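Local coordinates for protein spectinomycin 9-adenylyltransferase (Enterococcus faecalis, PDB 6SXJ) that transfers an adenylyl group from ATP to the 9-hydroxyl of spectinomycin, and so makes bacteria resistant to this antibiotic but not to streptomycin, at residues 136-141 with 154-159; 161-166 with 193-198; 181-186 with 201-206; 212-217 with 245-250. One frame throughout, in Å; residues are numbered along the deposited sequence.

Interaction 1: 136-141 with 154-159; sequences QAKRKN and LPDIPF
The ammonium nitrogen NZ of Lys138 faces the carboxylate of Asp156 across a long salt bridge, 3.8 Å to OD1, and has the carbonyl oxygen of Pro155 on its fringe, with Pro155 O 4.0 Å from NZ. At that length the attraction is probably mainly electrostatic. The stem of the lysine makes the closer contacts. Its CG stands anti to the backbone N (chi1 -165°) and the chain stays extended until a bend at chi4 (-78°), which turns the nitrogen aside to the aspartate while the methylenes lie against the loop. Lys138 CE rests 3.5 Å from Pro155 O. The same carbon is 3.6 Å from Leu154 O, so the methylene next to the ammonium group, probably polarised by it, faces two backbone carbonyl oxygens that lie on the same side of it. Lower on the chain, Lys138 CD packs against Leu154 CB at 4.0 Å as the two side chains run past each other in opposite directions, and the CD1 methyl of Ile157 borders it. Lysine suits this place because one residue supplies both a greasy stem and a charged end for an exposed acid. Just beyond the helix end, Asn141 ND2 donates to Ala137 O, 3.0 Å and fairly straight at 159°, with the acceptor close to the plane of the amide. Leu154 and Ile157 also touch Leu134 of helix 130-139, and Ile157 reaches Trp98. The contact therefore lays the irregular loop between edge strand 142-144 and helix 159-173 along helix 130-139, whose Ala137 faces Phe33 of strand 27-33.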
loop_
_atom_site.group_PDB
_atom_site.type_symbol
_atom_site.label_atom_id
_atom_site.label_comp_id
_atom_site.label_asym_id
_atom_site.label_seq_id
_atom_site.Cartn_x
_atom_site.Cartn_y
_atom_site.Cartn_z
ATOM N N GLN A 136 5.069 8.767 -0.532
ATOM C CA GLN A 136 5.625 7.980 -1.627
ATOM C C GLN A 136 5.135 8.502 -2.972
ATOM O O GLN A 136 5.932 8.829 -3.856
ATOM C CB GLN A 136 5.239 6.512 -1.441
ATOM C CG GLN A 136 5.745 5.572 -2.511
ATOM C CD GLN A 136 5.560 4.109 -2.135
ATOM O OE1 GLN A 136 4.729 3.773 -1.298
ATOM N NE2 GLN A 136 6.343 3.236 -2.756
ATOM N N ALA A 137 3.814 8.585 -3.140
ATOM C CA ALA A 137 3.250 9.018 -4.414
ATOM C C ALA A 137 3.729 10.415 -4.791
ATOM O O ALA A 137 4.058 10.672 -5.955
ATOM C CB ALA A 137 1.724 8.978 -4.345
ATOM N N LYS A 138 3.770 11.332 -3.821
ATOM C CA LYS A 138 4.155 12.709 -4.116
ATOM C C LYS A 138 5.565 12.789 -4.683
ATOM O O LYS A 138 5.853 13.663 -5.510
ATOM C CB LYS A 138 4.038 13.565 -2.853
ATOM C CG LYS A 138 4.070 15.063 -3.107
ATOM C CD LYS A 138 3.367 15.845 -2.000
ATOM C CE LYS A 138 3.545 17.350 -2.179
ATOM N NZ LYS A 138 4.891 17.815 -1.731
ATOM N N ARG A 139 6.455 11.882 -4.272
ATOM C CA ARG A 139 7.832 11.939 -4.746
ATOM C C ARG A 139 8.002 11.274 -6.104
ATOM O O ARG A 139 8.841 11.713 -6.900
ATOM C CB ARG A 139 8.772 11.284 -3.733
ATOM C CG ARG A 139 8.991 12.105 -2.465
ATOM C CD ARG A 139 9.606 11.267 -1.348
ATOM N NE ARG A 139 10.971 10.842 -1.656
ATOM C CZ ARG A 139 11.337 9.582 -1.882
ATOM N NH1 ARG A 139 10.440 8.605 -1.837
ATOM N NH2 ARG A 139 12.605 9.297 -2.153
ATOM N N LYS A 140 7.249 10.214 -6.386
ATOM C CA LYS A 140 7.298 9.593 -7.705
ATOM C C LYS A 140 5.954 8.957 -8.011
ATOM O O LYS A 140 5.506 8.057 -7.291
ATOM C CB LYS A 140 8.413 8.549 -7.797
ATOM C CG LYS A 140 8.481 7.854 -9.157
ATOM C CD LYS A 140 9.909 7.655 -9.637
ATOM C CE LYS A 140 9.960 7.417 -11.146
ATOM N NZ LYS A 140 9.777 8.675 -11.936
ATOM N N ASN A 141 5.327 9.421 -9.089
ATOM C CA ASN A 141 4.046 8.903 -9.531
ATOM C C ASN A 141 3.977 8.994 -11.047
ATOM O O ASN A 141 4.795 9.661 -11.690
ATOM C CB ASN A 141 2.891 9.682 -8.901
ATOM C CG ASN A 141 2.835 11.121 -9.381
ATOM O OD1 ASN A 141 2.337 11.400 -10.464
ATOM N ND2 ASN A 141 3.355 12.038 -8.579
ATOM N N LEU A 154 -1.529 18.415 -3.471
ATOM C CA LEU A 154 -1.230 17.976 -2.120
ATOM C C LEU A 154 -0.314 18.981 -1.430
ATOM O O LEU A 154 0.660 19.445 -2.036
ATOM C CB LEU A 154 -0.547 16.602 -2.127
ATOM C CG LEU A 154 -1.391 15.354 -2.376
ATOM C CD1 LEU A 154 -0.455 14.153 -2.474
ATOM C CD2 LEU A 154 -2.417 15.157 -1.291
ATOM N N PRO A 155 -0.588 19.323 -0.171
ATOM C CA PRO A 155 0.337 20.193 0.568
ATOM C C PRO A 155 1.653 19.485 0.848
ATOM O O PRO A 155 1.774 18.263 0.738
ATOM C CB PRO A 155 -0.416 20.492 1.870
ATOM C CG PRO A 155 -1.292 19.276 2.082
ATOM C CD PRO A 155 -1.685 18.822 0.685
ATOM N N ASP A 156 2.655 20.279 1.216
ATOM C CA ASP A 156 3.897 19.704 1.711
ATOM C C ASP A 156 3.583 18.819 2.908
ATOM O O ASP A 156 2.824 19.211 3.799
ATOM C CB ASP A 156 4.883 20.807 2.092
ATOM C CG ASP A 156 5.276 21.672 0.904
ATOM O OD1 ASP A 156 4.877 21.343 -0.240
ATOM O OD2 ASP A 156 5.985 22.680 1.112
ATOM N N ILE A 157 4.121 17.610 2.911
ATOM C CA ILE A 157 3.876 16.663 3.996
ATOM C C ILE A 157 5.165 16.556 4.813
ATOM O O ILE A 157 6.179 16.066 4.294
ATOM C CB ILE A 157 3.430 15.295 3.475
ATOM C CG1 ILE A 157 2.249 15.453 2.518
ATOM C CG2 ILE A 157 3.037 14.393 4.645
ATOM C CD1 ILE A 157 1.819 14.157 1.854
ATOM N N PRO A 158 5.178 16.997 6.068
ATOM C CA PRO A 158 6.412 16.911 6.860
ATOM C C PRO A 158 6.844 15.463 7.022
ATOM O O PRO A 158 6.036 14.588 7.340
ATOM C CB PRO A 158 6.019 17.539 8.203
ATOM C CG PRO A 158 4.539 17.325 8.301
ATOM C CD PRO A 158 4.025 17.429 6.882
ATOM N N PHE A 159 8.131 15.210 6.789
ATOM C CA PHE A 159 8.642 13.865 7.000
ATOM C C PHE A 159 8.477 13.419 8.447
ATOM O O PHE A 159 8.436 12.213 8.714
ATOM C CB PHE A 159 10.106 13.786 6.602
ATOM C CG PHE A 159 10.687 12.417 6.735
ATOM C CD1 PHE A 159 11.437 12.079 7.844
ATOM C CD2 PHE A 159 10.484 11.465 5.751
ATOM C CE1 PHE A 159 11.980 10.818 7.968
ATOM C CE2 PHE A 159 11.025 10.201 5.870
ATOM C CZ PHE A 159 11.774 9.876 6.980
#

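Interaction 2: 161-166 with 193-198; sequences DVRRAI and LTMDTG
Two consecutive antiparallel helices, 159-173 and 181-196, form a helical hairpin in the C-terminal domain, and here the start of the first meets the end of the second. Met195 makes most of the join. Its CG is anti to the backbone N (chi1 -170°), and bends at chi2 and chi3 swing the terminal methyl onto the turn carrying Arg163. Met195 CE is modelled 3.2 Å from Arg163 CA and comes almost as near to CG, distances so short for carbon that the exact placing of the methyl is doubtful, though its position over the base of the arginine is clear. The flexible, unbranched methionine is suited to such a narrow gap, with Arg163 CA and Met195 CA only 6.8 Å apart. Arg163 answers with its aliphatic stem: CD lies 4.1 Å from Met195 SD, and the extended chain carries the guanidinium obliquely toward the Met195 carbonyl. Deeper in the interface, Ile166 CD1 and Thr194 CG2 meet tip to tip at 3.5 Å, two methyls pressed slightly closer than usual. Ile166 CD1 also lies 4.0 Å from Met195 CE, joining the two pairs into one apolar layer. Ile166 and Val162 continue it to helix 130-139 through Ile132, Thr131 and Tyr135. The arrangement is that of an antiparallel helical hairpin, its two helices packed side by side through apolar side chains within the helical C-terminal domain.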
loop_
_atom_site.group_PDB
_atom_site.type_symbol
_atom_site.label_atom_id
_atom_site.label_comp_id
_atom_site.label_asym_id
_atom_site.label_seq_id
_atom_site.Cartn_x
_atom_site.Cartn_y
_atom_site.Cartn_z
ATOM N N ASP A 161 5.798 13.630 10.131
ATOM C CA ASP A 161 4.539 12.895 10.137
ATOM C C ASP A 161 4.707 11.512 9.523
ATOM O O ASP A 161 4.027 10.566 9.932
ATOM C CB ASP A 161 3.459 13.673 9.388
ATOM C CG ASP A 161 2.820 14.742 10.237
ATOM O OD1 ASP A 161 2.418 15.780 9.676
ATOM O OD2 ASP A 161 2.714 14.546 11.464
ATOM N N VAL A 162 5.607 11.372 8.548
ATOM C CA VAL A 162 5.896 10.052 7.998
ATOM C C VAL A 162 6.536 9.174 9.062
ATOM O O VAL A 162 6.253 7.976 9.175
ATOM C CB VAL A 162 6.792 10.180 6.752
ATOM C CG1 VAL A 162 7.305 8.816 6.358
ATOM C CG2 VAL A 162 6.018 10.839 5.597
ATOM N N ARG A 163 7.396 9.760 9.874
ATOM C CA ARG A 163 7.959 9.011 10.983
ATOM C C ARG A 163 6.882 8.596 11.978
ATOM O O ARG A 163 6.793 7.433 12.390
ATOM C CB ARG A 163 9.015 9.870 11.658
ATOM C CG ARG A 163 10.235 10.207 10.790
ATOM C CD ARG A 163 11.485 10.397 11.682
ATOM N NE ARG A 163 12.696 10.403 10.877
ATOM C CZ ARG A 163 13.787 11.080 11.184
ATOM N NH1 ARG A 163 13.803 11.810 12.288
ATOM N NH2 ARG A 163 14.834 11.054 10.372
ATOM N N ARG A 164 6.109 9.552 12.448
ATOM C CA ARG A 164 5.004 9.175 13.298
ATOM C C ARG A 164 4.172 8.074 12.677
ATOM O O ARG A 164 3.586 7.266 13.403
ATOM C CB ARG A 164 4.123 10.384 13.546
ATOM C CG ARG A 164 2.991 10.163 14.555
ATOM C CD ARG A 164 2.761 11.386 15.491
ATOM N NE ARG A 164 2.587 12.616 14.735
ATOM C CZ ARG A 164 1.423 13.231 14.592
ATOM N NH1 ARG A 164 0.340 12.738 15.173
ATOM N NH2 ARG A 164 1.346 14.334 13.866
ATOM N N ALA A 165 4.021 8.089 11.347
ATOM C CA ALA A 165 3.222 7.080 10.659
ATOM C C ALA A 165 3.858 5.699 10.779
ATOM O O ALA A 165 3.194 4.724 11.152
ATOM C CB ALA A 165 3.059 7.481 9.191
ATOM N N ILE A 166 5.151 5.596 10.462
ATOM C CA ILE A 166 5.814 4.295 10.484
ATOM C C ILE A 166 5.802 3.704 11.889
ATOM O O ILE A 166 5.527 2.512 12.075
ATOM C CB ILE A 166 7.248 4.423 9.939
ATOM C CG1 ILE A 166 7.230 4.560 8.415
ATOM C CG2 ILE A 166 8.087 3.219 10.370
ATOM C CD1 ILE A 166 8.579 4.862 7.808
ATOM N N LEU A 193 14.527 0.774 6.449
ATOM C CA LEU A 193 15.210 1.473 5.370
ATOM C C LEU A 193 14.702 2.896 5.222
ATOM O O LEU A 193 15.492 3.843 5.284
ATOM C CB LEU A 193 15.045 0.700 4.068
ATOM C CG LEU A 193 15.975 -0.511 3.966
ATOM C CD1 LEU A 193 15.751 -1.307 2.693
ATOM C CD2 LEU A 193 17.425 -0.092 4.094
ATOM N N THR A 194 13.379 3.066 5.092
ATOM C CA THR A 194 12.839 4.381 4.790
ATOM C C THR A 194 13.071 5.364 5.934
ATOM O O THR A 194 13.261 6.553 5.667
ATOM C CB THR A 194 11.358 4.285 4.422
ATOM O OG1 THR A 194 10.826 5.609 4.429
ATOM C CG2 THR A 194 10.604 3.415 5.372
ATOM N N MET A 195 13.147 4.903 7.191
ATOM C CA MET A 195 13.381 5.860 8.261
ATOM C C MET A 195 14.817 6.327 8.321
ATOM O O MET A 195 15.044 7.414 8.845
ATOM C CB MET A 195 13.015 5.306 9.624
ATOM C CG MET A 195 13.014 6.338 10.686
ATOM S SD MET A 195 11.627 6.272 11.802
ATOM C CE MET A 195 10.376 6.915 10.759
ATOM N N ASP A 196 15.772 5.598 7.731
ATOM C CA ASP A 196 17.144 6.096 7.690
ATOM C C ASP A 196 17.373 6.834 6.379
ATOM O O ASP A 196 17.211 8.058 6.340
ATOM C CB ASP A 196 18.162 4.970 7.863
ATOM C CG ASP A 196 19.391 5.422 8.609
ATOM O OD1 ASP A 196 19.693 4.849 9.665
ATOM O OD2 ASP A 196 20.054 6.369 8.155
ATOM N N THR A 197 17.706 6.100 5.309
ATOM C CA THR A 197 18.068 6.715 4.036
ATOM C C THR A 197 17.042 7.768 3.640
ATOM O O THR A 197 17.362 8.955 3.524
ATOM C CB THR A 197 18.183 5.640 2.953
ATOM O OG1 THR A 197 16.867 5.215 2.580
ATOM C CG2 THR A 197 18.993 4.445 3.444
ATOM N N GLY A 198 15.792 7.347 3.455
ATOM C CA GLY A 198 14.716 8.269 3.147
ATOM C C GLY A 198 13.805 7.794 2.033
ATOM O O GLY A 198 12.794 8.435 1.734
#

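Interaction 3: 181-186 with 201-206; sequences ETNSIL and IPKDIA
Apolar contact comes first: Leu186 CB and Lys203 CB meet at 3.9 Å, where helix 181-196 passes the first turn of helix 203-212. The backbones are close here, with Leu186 CA 5.4 Å from Lys203 CA, so it is the roots of the side chains that touch. Leucine suits a buried place beside a lysine stem; its CD2 lies 4.1 Å from Lys203 O. Ala206, one turn on, directs its CB to helix 181-196 and touches Leu193 there.

The polar end of Lys203 provides the second kind of contact. Its CG lies anti to the carbonyl carbon, and a bend at chi3 (121°) lays the chain along helix 181-196 toward Asn183. The ammonium NZ comes to 3.5 Å from Asn183 CA and lies almost as close to CB. It is 3.9 Å from Asn183 ND2, which as an amide nitrogen offers it no lone pair to accept a bond, and the two side chains merely graze each other at a slant.

Backbone bonding completes the account: Pro202 occupies the N-cap position, and its carbonyl receives Ala206 N at 2.8 Å. Nearby, Asp204 forms a long, weak ion pair with Lys42, toward the nucleotidyltransferase domain, while Thr182 bonds to Ser228 of helix 216-229. With no hydrogen bond or salt bridge linking the two segments, their association rests on van der Waals contact and the shielding of apolar surface by a lysine stem.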
loop_
_atom_site.group_PDB
_atom_site.type_symbol
_atom_site.label_atom_id
_atom_site.label_comp_id
_atom_site.label_asym_id
_atom_site.label_seq_id
_atom_site.Cartn_x
_atom_site.Cartn_y
_atom_site.Cartn_z
ATOM N N GLU A 181 3.111 -13.595 9.012
ATOM C CA GLU A 181 4.492 -13.386 9.443
ATOM C C GLU A 181 5.319 -12.715 8.361
ATOM O O GLU A 181 5.995 -11.710 8.613
ATOM C CB GLU A 181 5.134 -14.719 9.826
ATOM C CG GLU A 181 4.622 -15.314 11.111
ATOM C CD GLU A 181 3.338 -16.080 10.908
ATOM O OE1 GLU A 181 2.665 -15.843 9.883
ATOM O OE2 GLU A 181 2.996 -16.910 11.773
ATOM N N THR A 182 5.293 -13.269 7.145
ATOM C CA THR A 182 6.157 -12.765 6.084
ATOM C C THR A 182 5.926 -11.278 5.843
ATOM O O THR A 182 6.881 -10.508 5.691
ATOM C CB THR A 182 5.931 -13.565 4.796
ATOM O OG1 THR A 182 6.003 -14.970 5.079
ATOM C CG2 THR A 182 6.988 -13.204 3.768
ATOM N N ASN A 183 4.661 -10.859 5.786
ATOM C CA ASN A 183 4.374 -9.442 5.590
ATOM C C ASN A 183 5.004 -8.608 6.700
ATOM O O ASN A 183 5.698 -7.618 6.436
ATOM C CB ASN A 183 2.862 -9.207 5.537
ATOM C CG ASN A 183 2.145 -10.207 4.654
ATOM O OD1 ASN A 183 2.389 -11.412 4.741
ATOM N ND2 ASN A 183 1.254 -9.715 3.802
ATOM N N SER A 184 4.792 -9.014 7.954
ATOM C CA SER A 184 5.229 -8.204 9.086
ATOM C C SER A 184 6.747 -8.062 9.115
ATOM O O SER A 184 7.278 -6.962 9.305
ATOM C CB SER A 184 4.712 -8.821 10.386
ATOM O OG SER A 184 3.322 -8.586 10.539
ATOM N N ILE A 185 7.465 -9.170 8.923
ATOM C CA ILE A 185 8.925 -9.111 8.939
ATOM C C ILE A 185 9.426 -8.135 7.885
ATOM O O ILE A 185 10.228 -7.237 8.169
ATOM C CB ILE A 185 9.525 -10.512 8.718
ATOM C CG1 ILE A 185 9.155 -11.449 9.863
ATOM C CG2 ILE A 185 11.034 -10.420 8.581
ATOM C CD1 ILE A 185 9.694 -12.854 9.695
ATOM N N LEU A 186 8.980 -8.305 6.643
ATOM C CA LEU A 186 9.520 -7.493 5.557
ATOM C C LEU A 186 8.991 -6.067 5.597
ATOM O O LEU A 186 9.701 -5.137 5.203
ATOM C CB LEU A 186 9.211 -8.146 4.210
ATOM C CG LEU A 186 9.641 -9.612 4.112
ATOM C CD1 LEU A 186 8.818 -10.335 3.057
ATOM C CD2 LEU A 186 11.129 -9.733 3.812
ATOM N N ILE A 201 11.199 1.228 -0.737
ATOM C CA ILE A 201 11.576 0.219 -1.726
ATOM C C ILE A 201 10.739 -1.040 -1.521
ATOM O O ILE A 201 10.031 -1.153 -0.508
ATOM C CB ILE A 201 13.081 -0.100 -1.662
ATOM C CG1 ILE A 201 13.365 -1.151 -0.586
ATOM C CG2 ILE A 201 13.901 1.160 -1.398
ATOM C CD1 ILE A 201 14.837 -1.498 -0.445
ATOM N N PRO A 202 10.800 -2.009 -2.434
ATOM C CA PRO A 202 9.927 -3.183 -2.325
ATOM C C PRO A 202 10.356 -4.098 -1.192
ATOM O O PRO A 202 11.512 -4.116 -0.765
ATOM C CB PRO A 202 10.071 -3.882 -3.685
ATOM C CG PRO A 202 10.867 -2.938 -4.564
ATOM C CD PRO A 202 11.660 -2.075 -3.629
ATOM N N LYS A 203 9.389 -4.886 -0.717
ATOM C CA LYS A 203 9.624 -5.735 0.445
ATOM C C LYS A 203 10.774 -6.705 0.199
ATOM O O LYS A 203 11.721 -6.777 0.991
ATOM C CB LYS A 203 8.349 -6.505 0.798
ATOM C CG LYS A 203 7.124 -5.644 1.016
ATOM C CD LYS A 203 5.874 -6.510 1.153
ATOM C CE LYS A 203 5.180 -6.276 2.483
ATOM N NZ LYS A 203 4.172 -7.332 2.788
ATOM N N ASP A 204 10.703 -7.469 -0.895
ATOM C CA ASP A 204 11.703 -8.507 -1.119
ATOM C C ASP A 204 13.108 -7.922 -1.220
ATOM O O ASP A 204 14.072 -8.553 -0.775
ATOM C CB ASP A 204 11.355 -9.321 -2.371
ATOM C CG ASP A 204 10.960 -8.453 -3.553
ATOM O OD1 ASP A 204 11.598 -8.588 -4.616
ATOM O OD2 ASP A 204 10.010 -7.651 -3.426
ATOM N N ILE A 205 13.251 -6.715 -1.767
ATOM C CA ILE A 205 14.575 -6.105 -1.838
ATOM C C ILE A 205 14.972 -5.537 -0.483
ATOM O O ILE A 205 16.148 -5.579 -0.099
ATOM C CB ILE A 205 14.619 -5.022 -2.932
ATOM C CG1 ILE A 205 14.692 -5.663 -4.319
ATOM C CG2 ILE A 205 15.820 -4.098 -2.716
ATOM C CD1 ILE A 205 13.489 -6.502 -4.670
ATOM N N ALA A 206 14.007 -4.972 0.249
ATOM C CA ALA A 206 14.286 -4.496 1.599
ATOM C C ALA A 206 14.653 -5.649 2.524
ATOM O O ALA A 206 15.472 -5.479 3.434
ATOM C CB ALA A 206 13.081 -3.731 2.150
#

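Interaction 4: 212-217 with 245-250; sequences ESSPLE and INYLNN
Tyr247 spans from helix 241-253 to the turn that precedes helix 216-229, in the helical C-terminal domain, and its hydroxyl donates a hydrogen bond to Ser214 OG. The bond measures 3.1 Å from OH to OG. The serine oxygen comes in at the edge of the ring, near its plane. Beside it, Pro215 touches the hydroxyl end of the tyrosine with CD, 3.5 Å from CZ, at an oblique angle to the ring. Two neighbouring residues thus meet the phenol tip from different directions, one by a polar bond and the other by an apolar edge. Tyrosine is apt here because the gap is wide: the nearest backbone pair, Ser214 CA to Tyr247 CA, is 8.8 Å apart, and a long, rigid side chain ending in a polar atom can bridge it. Its CG is anti to the backbone N (chi1 164°), and this sets the ring toward the turn.

A second shell holds both partners. Ser214 OG is also bonded to the carbonyl of Val210, one turn back on helix 203-212, as is Ser213 OG, so both serine hydroxyls are tied back to the Val210 carbonyl. Arg251, one turn along from Tyr247, gives its NE to the phenol oxygen, and the ring is stacked with His218. Pro215 stands at the N-cap position of helix 216-229, where its ring, lacking an N-H, suits the break between helices. The hydroxyl of Tyr247 therefore both receives a hydrogen bond and gives one, while Pro215 CD lies 3.3 Å from that same oxygen.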
loop_
_atom_site.group_PDB
_atom_site.type_symbol
_atom_site.label_atom_id
_atom_site.label_comp_id
_atom_site.label_asym_id
_atom_site.label_seq_id
_atom_site.Cartn_x
_atom_site.Cartn_y
_atom_site.Cartn_z
ATOM N N GLU A 212 21.149 -8.579 5.524
ATOM C CA GLU A 212 22.604 -8.494 5.440
ATOM C C GLU A 212 23.186 -7.831 6.679
ATOM O O GLU A 212 24.229 -8.256 7.189
ATOM C CB GLU A 212 22.996 -7.732 4.169
ATOM C CG GLU A 212 24.317 -6.977 4.218
ATOM C CD GLU A 212 24.660 -6.329 2.874
ATOM O OE1 GLU A 212 23.818 -6.388 1.951
ATOM O OE2 GLU A 212 25.769 -5.764 2.737
ATOM N N SER A 213 22.518 -6.799 7.190
ATOM C CA SER A 213 23.002 -6.043 8.334
ATOM C C SER A 213 22.524 -6.612 9.664
ATOM O O SER A 213 22.588 -5.911 10.684
ATOM C CB SER A 213 22.558 -4.586 8.212
ATOM O OG SER A 213 21.187 -4.520 7.854
ATOM N N SER A 214 22.063 -7.864 9.682
ATOM C CA SER A 214 21.372 -8.417 10.839
ATOM C C SER A 214 22.042 -9.692 11.342
ATOM O O SER A 214 22.590 -10.465 10.551
ATOM C CB SER A 214 19.910 -8.721 10.485
ATOM O OG SER A 214 19.167 -7.521 10.323
ATOM N N PRO A 215 22.007 -9.941 12.656
ATOM C CA PRO A 215 22.627 -11.162 13.187
ATOM C C PRO A 215 22.055 -12.414 12.542
ATOM O O PRO A 215 20.869 -12.488 12.212
ATOM C CB PRO A 215 22.303 -11.102 14.684
ATOM C CG PRO A 215 22.157 -9.640 14.971
ATOM C CD PRO A 215 21.525 -9.056 13.730
ATOM N N LEU A 216 22.925 -13.416 12.386
ATOM C CA LEU A 216 22.622 -14.601 11.590
ATOM C C LEU A 216 21.211 -15.133 11.821
ATOM O O LEU A 216 20.434 -15.294 10.872
ATOM C CB LEU A 216 23.653 -15.697 11.895
ATOM C CG LEU A 216 23.366 -17.084 11.311
ATOM C CD1 LEU A 216 23.559 -17.064 9.790
ATOM C CD2 LEU A 216 24.245 -18.150 11.954
ATOM N N GLU A 217 20.874 -15.444 13.078
ATOM C CA GLU A 217 19.575 -16.052 13.360
ATOM C C GLU A 217 18.443 -15.223 12.767
ATOM O O GLU A 217 17.479 -15.772 12.219
ATOM C CB GLU A 217 19.392 -16.223 14.872
ATOM C CG GLU A 217 19.149 -14.942 15.661
ATOM C CD GLU A 217 18.631 -15.231 17.075
ATOM O OE1 GLU A 217 19.116 -14.603 18.046
ATOM O OE2 GLU A 217 17.739 -16.095 17.209
ATOM N N ILE A 245 11.079 -10.236 15.037
ATOM C CA ILE A 245 10.172 -9.099 15.193
ATOM C C ILE A 245 10.706 -8.159 16.266
ATOM O O ILE A 245 10.815 -6.941 16.063
ATOM C CB ILE A 245 8.753 -9.594 15.531
ATOM C CG1 ILE A 245 8.168 -10.391 14.359
ATOM C CG2 ILE A 245 7.844 -8.428 15.888
ATOM C CD1 ILE A 245 7.491 -9.531 13.310
ATOM N N ASN A 246 11.042 -8.716 17.435
ATOM C CA ASN A 246 11.619 -7.914 18.507
ATOM C C ASN A 246 12.894 -7.226 18.037
ATOM O O ASN A 246 13.072 -6.019 18.233
ATOM C CB ASN A 246 11.896 -8.795 19.727
ATOM C CG ASN A 246 10.625 -9.263 20.408
ATOM O OD1 ASN A 246 9.548 -8.705 20.183
ATOM N ND2 ASN A 246 10.741 -10.298 21.243
ATOM N N TYR A 247 13.783 -7.983 17.391
ATOM C CA TYR A 247 15.022 -7.401 16.888
ATOM C C TYR A 247 14.742 -6.251 15.927
ATOM O O TYR A 247 15.297 -5.153 16.070
ATOM C CB TYR A 247 15.857 -8.474 16.190
ATOM C CG TYR A 247 16.941 -7.882 15.318
ATOM C CD1 TYR A 247 18.077 -7.323 15.890
ATOM C CD2 TYR A 247 16.824 -7.857 13.928
ATOM C CE1 TYR A 247 19.068 -6.767 15.116
ATOM C CE2 TYR A 247 17.822 -7.304 13.141
ATOM C CZ TYR A 247 18.942 -6.758 13.745
ATOM O OH TYR A 247 19.949 -6.198 12.990
ATOM N N LEU A 248 13.898 -6.493 14.922
ATOM C CA LEU A 248 13.610 -5.458 13.935
ATOM C C LEU A 248 12.941 -4.253 14.577
ATOM O O LEU A 248 13.222 -3.105 14.210
ATOM C CB LEU A 248 12.726 -6.031 12.829
ATOM C CG LEU A 248 13.392 -7.123 11.989
ATOM C CD1 LEU A 248 12.418 -7.759 11.020
ATOM C CD2 LEU A 248 14.578 -6.509 11.266
ATOM N N ASN A 249 12.036 -4.495 15.528
ATOM C CA ASN A 249 11.344 -3.391 16.183
ATOM C C ASN A 249 12.321 -2.532 16.978
ATOM O O ASN A 249 12.327 -1.301 16.861
ATOM C CB ASN A 249 10.239 -3.938 17.089
ATOM C CG ASN A 249 9.322 -2.850 17.609
ATOM O OD1 ASN A 249 8.853 -2.003 16.852
ATOM N ND2 ASN A 249 9.067 -2.866 18.909
ATOM N N ASN A 250 13.156 -3.163 17.805
ATOM C CA ASN A 250 14.131 -2.401 18.577
ATOM C C ASN A 250 15.095 -1.662 17.654
ATOM O O ASN A 250 15.341 -0.465 17.829
ATOM C CB ASN A 250 14.873 -3.329 19.537
ATOM C CG ASN A 250 14.015 -3.734 20.735
ATOM O OD1 ASN A 250 13.868 -4.921 21.036
ATOM N ND2 ASN A 250 13.440 -2.745 21.417
#

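How the interactions relate
Interaction 2 is the buried one, a methyl-rich helix pair, whereas interaction 1 lies at the surface and combines a lysine stem with a long ion pair; interactions 3 and 4 are intermediate. Helix 181-196 serves both interactions 2 and 3, its end in the former and its beginning in the latter, and Leu193 touches Ile201 and Ala206 between them. Interactions 3 and 4 meet through Ile185 and Leu248, on a different face of the same helix. Interaction 1 adjoins interaction 2 where Phe159 approaches Thr194. Across the contacts, only interaction 4 has a direct hydrogen bond; lysine stems dominate interactions 1 and 3, at partly exposed places.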